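Local coordinates for protein 3-methyladenine dna-glycosylase (Archaeoglobus fulgidus, PDB 2JHN) that is a base excision DNA repair protein of the helix-hairpin-helix (HhH-GPD) superfamily, carrying a TATA-box binding protein-like domain at its N-terminal end, at residues Lys7-Trp12 with Glu53-Ile58; Gly112-Ser117 with Leu227-Gly232; Gly232-Pro237 with Arg272-Ile277. The protein carries 1 engineered substitution. One frame throughout, in Å; residues are numbered along the deposited sequence. Where two conformers were deposited one is given.

Contact 1 (Lys7-Trp12 with Glu53-Ile58)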
loop_
_atom_site.group_PDB
_atom_site.type_symbol
_atom_site.label_atom_id
_atom_site.label_comp_id
_atom_site.label_asym_id
_atom_site.label_seq_id
_atom_site.Cartn_x
_atom_site.Cartn_y
_atom_site.Cartn_z
ATOM N N LYS A 7 -3.272 21.837 0.203
ATOM C CA LYS A 7 -2.426 23.046 0.178
ATOM C C LYS A 7 -1.497 23.072 -1.037
ATOM O O LYS A 7 -1.172 24.144 -1.562
ATOM C CB LYS A 7 -1.646 23.230 1.494
ATOM C CG LYS A 7 -1.082 24.642 1.675
ATOM C CD LYS A 7 -0.140 24.745 2.858
ATOM C CE LYS A 7 0.575 26.089 2.867
ATOM N NZ LYS A 7 1.666 26.141 3.893
ATOM N N HIS A 8 -1.130 21.888 -1.527
ATOM C CA HIS A 8 -0.157 21.716 -2.599
ATOM C C HIS A 8 -0.771 20.881 -3.746
ATOM O O HIS A 8 -1.629 20.038 -3.484
ATOM C CB HIS A 8 1.064 21.018 -1.987
ATOM C CG HIS A 8 2.296 21.062 -2.840
ATOM N ND1 HIS A 8 2.443 20.293 -3.974
ATOM C CD2 HIS A 8 3.453 21.752 -2.701
ATOM C CE1 HIS A 8 3.629 20.524 -4.512
ATOM N NE2 HIS A 8 4.263 21.403 -3.755
ATOM N N ALA A 9 -0.358 21.097 -5.000
ATOM C CA ALA A 9 -0.850 20.257 -6.117
ATOM C C ALA A 9 -0.404 18.793 -5.942
ATOM O O ALA A 9 0.656 18.520 -5.363
ATOM C CB ALA A 9 -0.383 20.785 -7.467
ATOM N N VAL A 10 -1.233 17.869 -6.410
ATOM C CA VAL A 10 -0.875 16.450 -6.477
ATOM C C VAL A 10 -1.078 16.031 -7.925
ATOM O O VAL A 10 -2.017 16.495 -8.602
ATOM C CB VAL A 10 -1.734 15.616 -5.493
ATOM C CG1 VAL A 10 -3.193 15.584 -5.935
ATOM C CG2 VAL A 10 -1.178 14.195 -5.310
ATOM N N ASN A 11 -0.170 15.216 -8.431
ATOM C CA ASN A 11 -0.332 14.628 -9.732
ATOM C C ASN A 11 -1.127 13.324 -9.587
ATOM O O ASN A 11 -0.571 12.296 -9.217
ATOM C CB ASN A 11 1.024 14.376 -10.375
ATOM C CG ASN A 11 0.902 13.909 -11.801
ATOM O OD1 ASN A 11 0.231 12.937 -12.084
ATOM N ND2 ASN A 11 1.537 14.632 -12.725
ATOM N N TRP A 12 -2.424 13.390 -9.883
ATOM C CA TRP A 12 -3.309 12.234 -9.749
ATOM C C TRP A 12 -2.893 11.082 -10.647
ATOM O O TRP A 12 -2.978 9.916 -10.253
ATOM C CB TRP A 12 -4.754 12.642 -10.050
ATOM C CG TRP A 12 -5.771 11.572 -9.765
ATOM C CD1 TRP A 12 -6.419 10.772 -10.681
ATOM C CD2 TRP A 12 -6.262 11.193 -8.481
ATOM N NE1 TRP A 12 -7.277 9.904 -10.030
ATOM C CE2 TRP A 12 -7.213 10.157 -8.684
ATOM C CE3 TRP A 12 -5.994 11.625 -7.173
ATOM C CZ2 TRP A 12 -7.901 9.548 -7.619
ATOM C CZ3 TRP A 12 -6.677 11.002 -6.102
ATOM C CH2 TRP A 12 -7.612 9.984 -6.338
ATOM N N GLU A 53 -10.867 17.247 -9.319
ATOM C CA GLU A 53 -11.499 18.256 -10.170
ATOM C C GLU A 53 -10.497 19.356 -10.564
ATOM O O GLU A 53 -10.698 20.071 -11.562
ATOM C CB GLU A 53 -12.821 18.761 -9.589
ATOM C CG GLU A 53 -12.722 19.965 -8.740
ATOM C CD GLU A 53 -14.057 20.398 -8.155
ATOM O OE1 GLU A 53 -15.155 20.006 -8.635
ATOM O OE2 GLU A 53 -14.002 21.101 -7.151
ATOM N N SER A 54 -9.408 19.451 -9.798
ATOM C CA SER A 54 -8.274 20.334 -10.116
ATOM C C SER A 54 -7.005 19.803 -9.465
ATOM O O SER A 54 -7.058 18.835 -8.694
ATOM C CB SER A 54 -8.533 21.761 -9.623
ATOM O OG SER A 54 -8.469 21.866 -8.204
ATOM N N GLU A 55 -5.873 20.454 -9.747
ATOM C CA GLU A 55 -4.587 20.079 -9.141
ATOM C C GLU A 55 -4.626 19.949 -7.613
ATOM O O GLU A 55 -3.886 19.124 -7.044
ATOM C CB GLU A 55 -3.457 21.035 -9.586
ATOM C CG GLU A 55 -3.540 22.478 -9.054
ATOM C CD GLU A 55 -2.228 23.268 -9.237
ATOM O OE1 GLU A 55 -1.469 22.952 -10.189
ATOM O OE2 GLU A 55 -1.954 24.192 -8.423
ATOM N N ARG A 56 -5.482 20.747 -6.960
ATOM C CA ARG A 56 -5.529 20.840 -5.509
ATOM C C ARG A 56 -6.848 20.418 -4.870
ATOM O O ARG A 56 -7.061 20.667 -3.685
ATOM C CB ARG A 56 -5.181 22.258 -5.039
ATOM C CG ARG A 56 -3.786 22.679 -5.422
ATOM C CD ARG A 56 -3.383 24.013 -4.823
ATOM N NE ARG A 56 -2.147 24.443 -5.472
ATOM C CZ ARG A 56 -1.396 25.471 -5.092
ATOM N NH1 ARG A 56 -1.741 26.217 -4.043
ATOM N NH2 ARG A 56 -0.288 25.747 -5.770
ATOM N N THR A 57 -7.720 19.766 -5.635
ATOM C CA THR A 57 -9.038 19.399 -5.117
ATOM C C THR A 57 -9.408 18.007 -5.561
ATOM O O THR A 57 -9.515 17.751 -6.752
ATOM C CB THR A 57 -10.150 20.375 -5.599
ATOM O OG1 THR A 57 -9.810 21.702 -5.213
ATOM C CG2 THR A 57 -11.505 20.003 -4.981
ATOM N N ILE A 58 -9.626 17.123 -4.593
ATOM C CA ILE A 58 -10.073 15.767 -4.887
ATOM C C ILE A 58 -11.548 15.660 -4.483
ATOM O O ILE A 58 -11.918 15.901 -3.337
ATOM C CB ILE A 58 -9.213 14.679 -4.126
ATOM C CG1 ILE A 58 -7.705 14.829 -4.431
ATOM C CG2 ILE A 58 -9.733 13.249 -4.414
ATOM C CD1 ILE A 58 -7.301 14.830 -5.930
HETATM O O HOH W 1 -5.050 16.595 -8.724
#

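Contact 2 (Gly112-Ser117 with Leu227-Gly232). Engineered in segment 227-232: Ile229 (natural residue Met).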
loop_
_atom_site.group_PDB
_atom_site.type_symbol
_atom_site.label_atom_id
_atom_site.label_comp_id
_atom_site.label_asym_id
_atom_site.label_seq_id
_atom_site.Cartn_x
_atom_site.Cartn_y
_atom_site.Cartn_z
ATOM N N GLY A 112 1.318 7.184 0.412
ATOM C CA GLY A 112 0.091 6.726 1.092
ATOM C C GLY A 112 0.333 5.416 1.837
ATOM O O GLY A 112 1.399 5.228 2.470
ATOM N N LEU A 113 -0.651 4.519 1.753
ATOM C CA LEU A 113 -0.534 3.160 2.279
ATOM C C LEU A 113 -0.934 2.206 1.160
ATOM O O LEU A 113 -1.531 2.635 0.153
ATOM C CB LEU A 113 -1.461 2.963 3.497
ATOM C CG LEU A 113 -1.138 3.819 4.734
ATOM C CD1 LEU A 113 -2.316 3.694 5.719
ATOM C CD2 LEU A 113 0.169 3.324 5.369
ATOM N N MET A 114 -0.593 0.929 1.315
ATOM C CA MET A 114 -0.997 -0.048 0.301
ATOM C C MET A 114 -2.184 -0.964 0.736
ATOM O O MET A 114 -2.465 -1.995 0.077
ATOM C CB MET A 114 0.233 -0.813 -0.202
ATOM C CG MET A 114 1.230 0.105 -0.926
ATOM S SD MET A 114 2.739 -0.696 -1.448
ATOM C CE MET A 114 2.088 -1.810 -2.696
ATOM N N SER A 115 -2.871 -0.554 1.810
ATOM C CA SER A 115 -4.052 -1.232 2.345
ATOM C C SER A 115 -4.950 -0.252 3.122
ATOM O O SER A 115 -4.477 0.761 3.644
ATOM C CB SER A 115 -3.636 -2.384 3.269
ATOM O OG SER A 115 -2.854 -1.927 4.379
ATOM N N MET A 116 -6.237 -0.578 3.220
ATOM C CA MET A 116 -7.183 0.237 3.987
ATOM C C MET A 116 -7.561 -0.387 5.345
ATOM O O MET A 116 -8.513 0.056 6.006
ATOM C CB MET A 116 -8.427 0.554 3.154
ATOM C CG MET A 116 -8.111 1.191 1.791
ATOM S SD MET A 116 -9.227 2.554 1.361
ATOM C CE MET A 116 -8.914 3.613 2.770
ATOM N N SER A 117 -6.815 -1.420 5.740
ATOM C CA SER A 117 -6.874 -1.970 7.104
ATOM C C SER A 117 -5.577 -2.722 7.372
ATOM O O SER A 117 -4.910 -3.179 6.433
ATOM C CB SER A 117 -8.071 -2.934 7.310
ATOM O OG SER A 117 -7.915 -4.182 6.610
ATOM N N LEU A 227 5.164 -2.884 8.394
ATOM C CA LEU A 227 5.367 -1.697 9.191
ATOM C C LEU A 227 5.330 -0.416 8.331
ATOM O O LEU A 227 4.689 0.557 8.693
ATOM C CB LEU A 227 6.694 -1.784 9.961
ATOM C CG LEU A 227 6.520 -2.560 11.299
ATOM C CD1 LEU A 227 7.845 -3.080 11.797
ATOM C CD2 LEU A 227 5.919 -1.613 12.331
ATOM N N SER A 228 5.995 -0.459 7.198
ATOM C CA SER A 228 6.095 0.731 6.331
ATOM C C SER A 228 4.854 0.917 5.448
ATOM O O SER A 228 4.257 2.009 5.427
ATOM C CB SER A 228 7.360 0.653 5.477
ATOM O OG SER A 228 7.472 -0.580 4.795
ATOM N N ILE A 229 4.477 -0.124 4.726
ATOM C CA ILE A 229 3.421 0.012 3.707
ATOM C C ILE A 229 1.987 -0.110 4.220
ATOM O O ILE A 229 1.063 0.380 3.548
ATOM C CB ILE A 229 3.663 -0.863 2.414
ATOM C CG1 ILE A 229 3.244 -2.324 2.615
ATOM C CG2 ILE A 229 5.127 -0.723 1.907
ATOM C CD1 ILE A 229 3.244 -3.203 1.300
ATOM N N ALA A 230 1.798 -0.743 5.382
ATOM C CA ALA A 230 0.473 -0.926 5.995
ATOM C C ALA A 230 0.257 -0.094 7.267
ATOM O O ALA A 230 -0.849 0.432 7.483
ATOM C CB ALA A 230 0.193 -2.417 6.271
ATOM N N LEU A 231 1.301 0.042 8.080
ATOM C CA LEU A 231 1.228 0.677 9.384
ATOM C C LEU A 231 1.648 2.139 9.363
ATOM O O LEU A 231 1.434 2.855 10.340
ATOM C CB LEU A 231 2.044 -0.113 10.440
ATOM C CG LEU A 231 1.575 -1.541 10.714
ATOM C CD1 LEU A 231 2.123 -2.092 12.010
ATOM C CD2 LEU A 231 0.028 -1.621 10.701
ATOM N N GLY A 232 2.241 2.579 8.259
ATOM C CA GLY A 232 2.710 3.974 8.134
ATOM C C GLY A 232 3.917 4.373 9.001
ATOM O O GLY A 232 4.145 5.573 9.250
HETATM O O HOH W 2 -3.192 -0.586 6.729
HETATM O O HOH W 3 -0.393 -2.357 2.994
#

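Contact 3 (Gly232-Pro237 with Arg272-Ile277)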
loop_
_atom_site.group_PDB
_atom_site.type_symbol
_atom_site.label_atom_id
_atom_site.label_comp_id
_atom_site.label_asym_id
_atom_site.label_seq_id
_atom_site.Cartn_x
_atom_site.Cartn_y
_atom_site.Cartn_z
ATOM N N GLY A 232 2.241 2.579 8.259
ATOM C CA GLY A 232 2.710 3.974 8.134
ATOM C C GLY A 232 3.917 4.373 9.001
ATOM O O GLY A 232 4.145 5.573 9.250
ATOM N N LYS A 233 4.705 3.388 9.433
ATOM C CA LYS A 233 5.894 3.640 10.268
ATOM C C LYS A 233 7.155 3.776 9.449
ATOM O O LYS A 233 7.303 3.144 8.393
ATOM C CB LYS A 233 6.106 2.545 11.318
ATOM C CG LYS A 233 4.893 2.225 12.206
ATOM C CD LYS A 233 4.413 3.389 13.035
ATOM C CE LYS A 233 3.411 2.918 14.065
ATOM N NZ LYS A 233 2.667 4.048 14.640
ATOM N N ASN A 234 8.080 4.582 9.956
ATOM C CA ASN A 234 9.324 4.841 9.259
ATOM C C ASN A 234 10.345 3.719 9.495
ATOM O O ASN A 234 11.388 3.909 10.150
ATOM C CB ASN A 234 9.878 6.203 9.664
ATOM C CG ASN A 234 10.986 6.677 8.737
ATOM O OD1 ASN A 234 10.958 6.391 7.539
ATOM N ND2 ASN A 234 11.965 7.387 9.286
ATOM N N VAL A 235 10.022 2.540 8.970
ATOM C CA VAL A 235 10.862 1.368 9.080
ATOM C C VAL A 235 11.235 1.017 7.645
ATOM O O VAL A 235 10.369 0.936 6.767
ATOM C CB VAL A 235 10.106 0.228 9.802
ATOM C CG1 VAL A 235 10.874 -1.071 9.759
ATOM C CG2 VAL A 235 9.817 0.643 11.261
ATOM N N PHE A 236 12.516 0.863 7.372
ATOM C CA PHE A 236 12.911 0.779 5.971
ATOM C C PHE A 236 13.255 -0.667 5.646
ATOM O O PHE A 236 14.231 -1.199 6.198
ATOM C CB PHE A 236 14.079 1.732 5.679
ATOM C CG PHE A 236 14.379 1.888 4.203
ATOM C CD1 PHE A 236 13.591 2.738 3.403
ATOM C CD2 PHE A 236 15.439 1.195 3.624
ATOM C CE1 PHE A 236 13.870 2.892 2.019
ATOM C CE2 PHE A 236 15.737 1.318 2.258
ATOM C CZ PHE A 236 14.941 2.184 1.452
ATOM N N PRO A 237 12.455 -1.312 4.762
ATOM C CA PRO A 237 12.600 -2.755 4.466
ATOM C C PRO A 237 13.734 -3.096 3.489
ATOM O O PRO A 237 13.503 -3.381 2.297
ATOM C CB PRO A 237 11.231 -3.131 3.891
ATOM C CG PRO A 237 10.782 -1.866 3.183
ATOM C CD PRO A 237 11.358 -0.698 3.976
ATOM N N ARG A 272 14.067 10.894 8.313
ATOM C CA ARG A 272 12.656 10.856 8.725
ATOM C C ARG A 272 11.721 10.605 7.524
ATOM O O ARG A 272 10.528 10.344 7.685
ATOM C CB ARG A 272 12.256 12.144 9.457
ATOM C CG ARG A 272 12.276 13.431 8.633
ATOM C CD ARG A 272 12.579 14.636 9.561
ATOM N NE ARG A 272 12.563 15.923 8.874
ATOM C CZ ARG A 272 13.611 16.485 8.270
ATOM N NH1 ARG A 272 14.794 15.882 8.235
ATOM N NH2 ARG A 272 13.457 17.671 7.683
ATOM N N PHE A 273 12.272 10.737 6.329
ATOM C CA PHE A 273 11.499 10.591 5.081
ATOM C C PHE A 273 11.703 9.250 4.380
ATOM O O PHE A 273 11.262 9.076 3.236
ATOM C CB PHE A 273 11.809 11.757 4.128
ATOM C CG PHE A 273 11.263 13.064 4.600
ATOM C CD1 PHE A 273 9.879 13.279 4.691
ATOM C CD2 PHE A 273 12.134 14.092 4.977
ATOM C CE1 PHE A 273 9.375 14.492 5.153
ATOM C CE2 PHE A 273 11.620 15.309 5.439
ATOM C CZ PHE A 273 10.272 15.519 5.525
ATOM N N ALA A 274 12.326 8.286 5.064
ATOM C CA ALA A 274 12.621 6.978 4.443
ATOM C C ALA A 274 11.357 6.281 3.889
ATOM O O ALA A 274 11.407 5.691 2.798
ATOM C CB ALA A 274 13.340 6.039 5.416
ATOM N N ARG A 275 10.245 6.352 4.647
ATOM C CA ARG A 275 8.960 5.735 4.194
ATOM C C ARG A 275 8.388 6.365 2.903
ATOM O O ARG A 275 7.842 5.670 2.067
ATOM C CB ARG A 275 7.903 5.755 5.320
ATOM C CG ARG A 275 6.840 4.633 5.180
ATOM C CD ARG A 275 5.674 4.863 6.144
ATOM N NE ARG A 275 4.821 5.938 5.653
ATOM C CZ ARG A 275 3.875 5.772 4.736
ATOM N NH1 ARG A 275 3.642 4.566 4.232
ATOM N NH2 ARG A 275 3.173 6.820 4.308
ATOM N N ASP A 276 8.517 7.687 2.747
ATOM C CA ASP A 276 8.091 8.355 1.517
ATOM C C ASP A 276 9.029 7.989 0.377
ATOM O O ASP A 276 8.609 7.623 -0.732
ATOM C CB ASP A 276 8.133 9.879 1.742
ATOM C CG ASP A 276 7.204 10.319 2.830
ATOM O OD1 ASP A 276 5.985 10.382 2.576
ATOM O OD2 ASP A 276 7.694 10.622 3.952
ATOM N N ILE A 277 10.325 8.058 0.651
ATOM C CA ILE A 277 11.315 7.691 -0.378
ATOM C C ILE A 277 11.161 6.232 -0.840
ATOM O O ILE A 277 11.383 5.902 -1.998
ATOM C CB ILE A 277 12.763 8.006 0.124
ATOM C CG1 ILE A 277 12.897 9.526 0.316
ATOM C CG2 ILE A 277 13.842 7.405 -0.821
ATOM C CD1 ILE A 277 14.104 9.938 1.203
HETATM O O HOH W 4 3.350 7.797 7.925
#

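Contact 1 (Lys7-Trp12 with Glu53-Ile58)
Glu55 and Arg56, the middle residues of the type I turn Ser54-Thr57, pack against Ala9 and Val10. Val10 N donates to Glu55 O (3.0 Å, 165° at the hydrogen), and Ala9 CA, 3.4 Å from the same Glu55 O, makes a CA-H...O contact. Glu55 CG stands between its backbone N and carbonyl carbon (chi1 69°); the side chain, extended beyond CG, follows Ala9 CB, which its CD approaches to 3.6 Å. Arg56, stretched from CG to NE, brings CG within 3.8 Å of Ala9 N and lays one guanidinium face over Lys7 O, which NH1 nears at 3.3 Å with an angle too poor for a bond. Its NE forms a salt bridge to Glu55 OE2 on the anti side of the carboxylate, 30° out of plane. His8 turns away, its ND1 donating in the ring plane to a lone pair of Ala9 O. On the buried flank Ile58 CD1 meets Trp12 CE3 obliquely at 3.7 Å. Water 1, 3.0 Å from both Val10 O and Ser54 O, can donate to either. The direct polar grip on this hairpin of the TBP-like domain is thus backbone-made, while the ion pair inside the exposed turn holds Arg56 alongside Ala9.

Contact 2 (Gly112-Ser117 with Leu227-Gly232)
Leu113 and Met114 run past the end of helix 220-229, where Met114 N donates to Ile229 O (2.8 Å, 170° at the hydrogen). Leu113 packs on the same carbonyl: CB lies 3.6 Å from Ile229 O, and CG, anti to its own carbonyl carbon (chi1 -64°), forks toward the turn that follows the helix. CD1 passes Ala230 O at 4.0 Å. CD2 touches Ile229 O and comes within 3.6 Å of Gly232 N, on the backbone of the helix exit, where Gly232 has positive phi (70°). Met114 crosses the engineered Ile229 obliquely, its SD 3.8 Å from Ile229 CD1. Ser115 OG rests on Ala230 CB and is bonded to two waters: water 2 gives Ala230 O a partner, and water 3 adds a weak second bond to Ile229 O beside that of Met114 N. The contact is buried near the middle of the chain. Leu113 also packs on Glu78 of helix 69-80, while Met114 and Ile229 lean on Phe279 and Phe282 of helix 274-287, placing the loop before helix 118-127 between these helices and the end of helix 220-229.

Contact 3 (Gly232-Pro237 with Arg272-Ile277)
Asn234 and Arg275 bury more surface in this contact than any other residue, each meeting the other's segment with its side chain. Asn234 CG is anti to its backbone N (chi1 -166°), and OD1 accepts Arg275 N in the first turn of helix 274-287 at 3.0 Å. That bond runs nearly along the C=O axis but is bent at the hydrogen (137°). The same OD1 sits 3.2 Å from Ala274 CB, while ND2 is held by Gly271 O. Asn234 is also the centre of an inverse gamma turn, which shapes the loop leaving helix 220-229, the second helix of the helix-hairpin-helix, and leading on to helix 241-251. Arg275 returns the contact from the helix: its CD presses on Lys233 O at 3.3 Å and on Gly232 C at 3.4 Å. The chain bends at chi3 (75°), and the guanidinium lays one face over Gly232 CA, 4.0 Å from CZ. NH1 is bonded to Ser228 O and Gly112 O, and water 4 donates to Gly232 O and weakly accepts from NE. Phe236 turns a ring edge to the helix start, its CD1 3.7 Å from Ala274 O and close to Ala274 CB, while its ring meets Phe270 edge-to-face.

The contacts follow in series along the chain. Contact 1 lies about 20 Å from the protein's centre, where the loop after strand 2-5 meets the turn between strands 44-54 and 57-62 of the five-stranded sheet. Contacts 2 and 3 lie in the helical part; neither touches contact 1 (nearest atoms about 9 and 11 Å away), though the loop of contact 2 packs against the TBP-like domain through helix 69-80 and strand 34-41. Their centres are about 11 Å apart; they share Gly232, and Leu227 O probably accepts a hydrogen bond from Lys233 N. Through them the end of helix 220-229 meets the loop before helix 118-127 and the start of helix 274-287, linking sequence-distant parts of the glycosylase.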